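Local coordinates for protein acetoacetate decarboxylase (Sphingomonas wittichii, PDB 5UPB) that belongs to the acetoacetate decarboxylase-like enzymes and, as in that family, probably carries out lyase chemistry on small oxo-acid substrates by Schiff-base chemistry, at residues Y21-M27 with T242-R248. Residues are numbered along the deposited sequence; the frame is centred on the assembly and turned at random.
Sequences YGWGADM and TYSYGFR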
loop_
_atom_site.group_PDB
_atom_site.type_symbol
_atom_site.label_atom_id
_atom_site.label_comp_id
_atom_site.label_asym_id
_atom_site.label_seq_id
_atom_site.Cartn_x
_atom_site.Cartn_y
_atom_site.Cartn_z
ATOM N N TYR A 21 5.009 25.754 -7.090
ATOM C CA TYR A 21 5.682 24.471 -7.283
ATOM C C TYR A 21 6.177 24.288 -8.710
ATOM O O TYR A 21 5.668 24.906 -9.653
ATOM C CB TYR A 21 4.769 23.328 -6.932
ATOM C CG TYR A 21 4.750 23.118 -5.425
ATOM C CD1 TYR A 21 4.066 23.973 -4.565
ATOM C CD2 TYR A 21 5.426 22.034 -4.871
ATOM C CE1 TYR A 21 4.081 23.750 -3.185
ATOM C CE2 TYR A 21 5.434 21.803 -3.514
ATOM C CZ TYR A 21 4.765 22.650 -2.681
ATOM O OH TYR A 21 4.830 22.372 -1.343
ATOM N N GLY A 22 7.218 23.465 -8.836
ATOM C CA GLY A 22 7.646 22.958 -10.120
ATOM C C GLY A 22 7.551 21.451 -10.127
ATOM O O GLY A 22 7.787 20.793 -9.114
ATOM N N TRP A 23 7.263 20.914 -11.301
ATOM C CA TRP A 23 7.124 19.493 -11.560
ATOM C C TRP A 23 8.034 19.038 -12.683
ATOM O O TRP A 23 8.168 19.724 -13.705
ATOM C CB TRP A 23 5.693 19.156 -11.997
ATOM C CG TRP A 23 4.624 19.187 -10.919
ATOM C CD1 TRP A 23 4.039 18.098 -10.339
ATOM C CD2 TRP A 23 3.972 20.343 -10.371
ATOM N NE1 TRP A 23 3.054 18.510 -9.439
ATOM C CE2 TRP A 23 2.999 19.885 -9.449
ATOM C CE3 TRP A 23 4.108 21.730 -10.579
ATOM C CZ2 TRP A 23 2.181 20.764 -8.725
ATOM C CZ3 TRP A 23 3.294 22.607 -9.881
ATOM C CH2 TRP A 23 2.340 22.115 -8.946
ATOM N N GLY A 24 8.588 17.837 -12.541
ATOM C CA GLY A 24 9.024 17.059 -13.683
ATOM C C GLY A 24 8.300 15.732 -13.707
ATOM O O GLY A 24 7.925 15.193 -12.662
ATOM N N ALA A 25 8.076 15.223 -14.900
ATOM C CA ALA A 25 7.250 14.024 -15.039
ATOM C C ALA A 25 7.616 13.249 -16.285
ATOM O O ALA A 25 8.029 13.821 -17.311
ATOM C CB ALA A 25 5.761 14.377 -15.111
ATOM N N ASP A 26 7.424 11.946 -16.197
ATOM C CA ASP A 26 7.375 11.075 -17.365
ATOM C C ASP A 26 5.936 10.637 -17.580
ATOM O O ASP A 26 5.263 10.228 -16.631
ATOM C CB ASP A 26 8.312 9.884 -17.196
ATOM C CG ASP A 26 9.760 10.300 -16.987
ATOM O OD1 ASP A 26 10.170 11.366 -17.486
ATOM O OD2 ASP A 26 10.497 9.565 -16.347
ATOM N N MET A 27 5.487 10.665 -18.840
ATOM C CA MET A 27 4.067 10.547 -19.158
ATOM C C MET A 27 3.865 9.467 -20.209
ATOM O O MET A 27 4.654 9.349 -21.160
ATOM C CB MET A 27 3.488 11.855 -19.740
ATOM C CG MET A 27 3.653 13.064 -18.842
ATOM S SD MET A 27 2.584 12.972 -17.451
ATOM C CE MET A 27 1.009 13.318 -18.205
ATOM N N THR A 242 4.587 8.764 -25.474
ATOM C CA THR A 242 5.245 8.854 -24.169
ATOM C C THR A 242 6.287 9.955 -24.279
ATOM O O THR A 242 6.858 10.179 -25.359
ATOM C CB THR A 242 5.883 7.505 -23.726
ATOM O OG1 THR A 242 6.332 7.590 -22.364
ATOM C CG2 THR A 242 7.077 7.096 -24.645
ATOM N N TYR A 243 6.477 10.694 -23.199
ATOM C CA TYR A 243 7.301 11.888 -23.260
ATOM C C TYR A 243 7.626 12.340 -21.854
ATOM O O TYR A 243 7.063 11.853 -20.860
ATOM C CB TYR A 243 6.614 13.005 -24.027
ATOM C CG TYR A 243 5.299 13.434 -23.429
ATOM C CD1 TYR A 243 4.139 12.757 -23.727
ATOM C CD2 TYR A 243 5.215 14.561 -22.620
ATOM C CE1 TYR A 243 2.923 13.172 -23.202
ATOM C CE2 TYR A 243 4.021 14.981 -22.105
ATOM C CZ TYR A 243 2.870 14.291 -22.407
ATOM O OH TYR A 243 1.672 14.726 -21.884
ATOM N N SER A 244 8.497 13.341 -21.794
ATOM C CA SER A 244 8.817 13.998 -20.533
ATOM C C SER A 244 8.260 15.409 -20.534
ATOM O O SER A 244 8.160 16.081 -21.575
ATOM C CB SER A 244 10.313 13.990 -20.278
ATOM O OG SER A 244 10.747 12.647 -20.236
ATOM N N TYR A 245 7.969 15.870 -19.330
ATOM C CA TYR A 245 7.230 17.090 -19.141
ATOM C C TYR A 245 7.664 17.792 -17.876
ATOM O O TYR A 245 7.808 17.172 -16.819
ATOM C CB TYR A 245 5.771 16.603 -18.998
ATOM C CG TYR A 245 4.670 17.570 -18.735
ATOM C CD1 TYR A 245 4.711 18.845 -19.196
ATOM C CD2 TYR A 245 3.589 17.185 -17.942
ATOM C CE1 TYR A 245 3.690 19.715 -18.950
ATOM C CE2 TYR A 245 2.561 18.047 -17.672
ATOM C CZ TYR A 245 2.609 19.315 -18.173
ATOM O OH TYR A 245 1.589 20.208 -17.889
ATOM N N GLY A 246 7.743 19.108 -17.972
ATOM C CA GLY A 246 8.040 19.932 -16.818
ATOM C C GLY A 246 7.122 21.130 -16.842
ATOM O O GLY A 246 6.801 21.664 -17.913
ATOM N N PHE A 247 6.749 21.600 -15.646
ATOM C CA PHE A 247 5.875 22.762 -15.603
ATOM C C PHE A 247 5.934 23.402 -14.224
ATOM O O PHE A 247 6.396 22.800 -13.245
ATOM C CB PHE A 247 4.430 22.371 -15.958
ATOM C CG PHE A 247 3.821 21.289 -15.062
ATOM C CD1 PHE A 247 3.981 19.935 -15.338
ATOM C CD2 PHE A 247 3.091 21.653 -13.969
ATOM C CE1 PHE A 247 3.417 18.966 -14.507
ATOM C CE2 PHE A 247 2.508 20.658 -13.122
ATOM C CZ PHE A 247 2.697 19.334 -13.418
ATOM N N ARG A 248 5.470 24.651 -14.175
ATOM C CA ARG A 248 5.260 25.394 -12.953
ATOM C C ARG A 248 3.832 25.858 -13.045
ATOM O O ARG A 248 3.429 26.412 -14.072
ATOM C CB ARG A 248 6.170 26.623 -12.774
ATOM C CG ARG A 248 7.623 26.419 -12.319
ATOM C CD ARG A 248 8.317 27.822 -12.227
ATOM N NE ARG A 248 9.639 27.874 -11.577
ATOM C CZ ARG A 248 10.827 27.975 -12.189
ATOM N NH1 ARG A 248 10.943 28.051 -13.521
ATOM N NH2 ARG A 248 11.924 28.013 -11.441
#
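Trp23 and Phe247, a hydrogen-bonded pair of two antiparallel strands, lay their rings over each other. The indole's five-membered ring makes an offset stack with the phenyl, centroids 4.3 Å apart and planes only 14° from parallel, while Trp23 CB sits over the phenyl face. With CG between the backbone N and the carbonyl carbon (chi1 57°), Phe247 swings its ring back toward residues 21-27. Tyr243 does likewise two hydrogen-bonded pairs further on, and there Met27 CB lies 3.8 Å from the phenol centroid, a CH-pi contact; the methionine chain, bent at chi2 and chi3, runs alongside.

Beneath these side chains the backbones pair through Trp23 N to Phe247 O (2.8 Å) and Tyr245 N to Ala25 O (2.9 Å); the bond from Ala25 N to Tyr245 O is more bent. Met27 O is gripped twice, by Tyr243 N and by Thr242 OG1 at 2.7 Å, the hydroxyl tilted 31° from the carbonyl plane.

Gly22, Gly24 and Gly246 line the other face. There Ser244 OG lies 3.1 Å from Asp26 OD1; the same carboxylate oxygen bonds His132 of the second subunit, so this face meets the tetramer partner. Arg248 reaches Asp206 in a salt bridge. Strand 53-65 flanks residues 21-27, and strand 206-221 flanks residues 242-248, making the pair the middle of four adjacent strands, each antiparallel to the next.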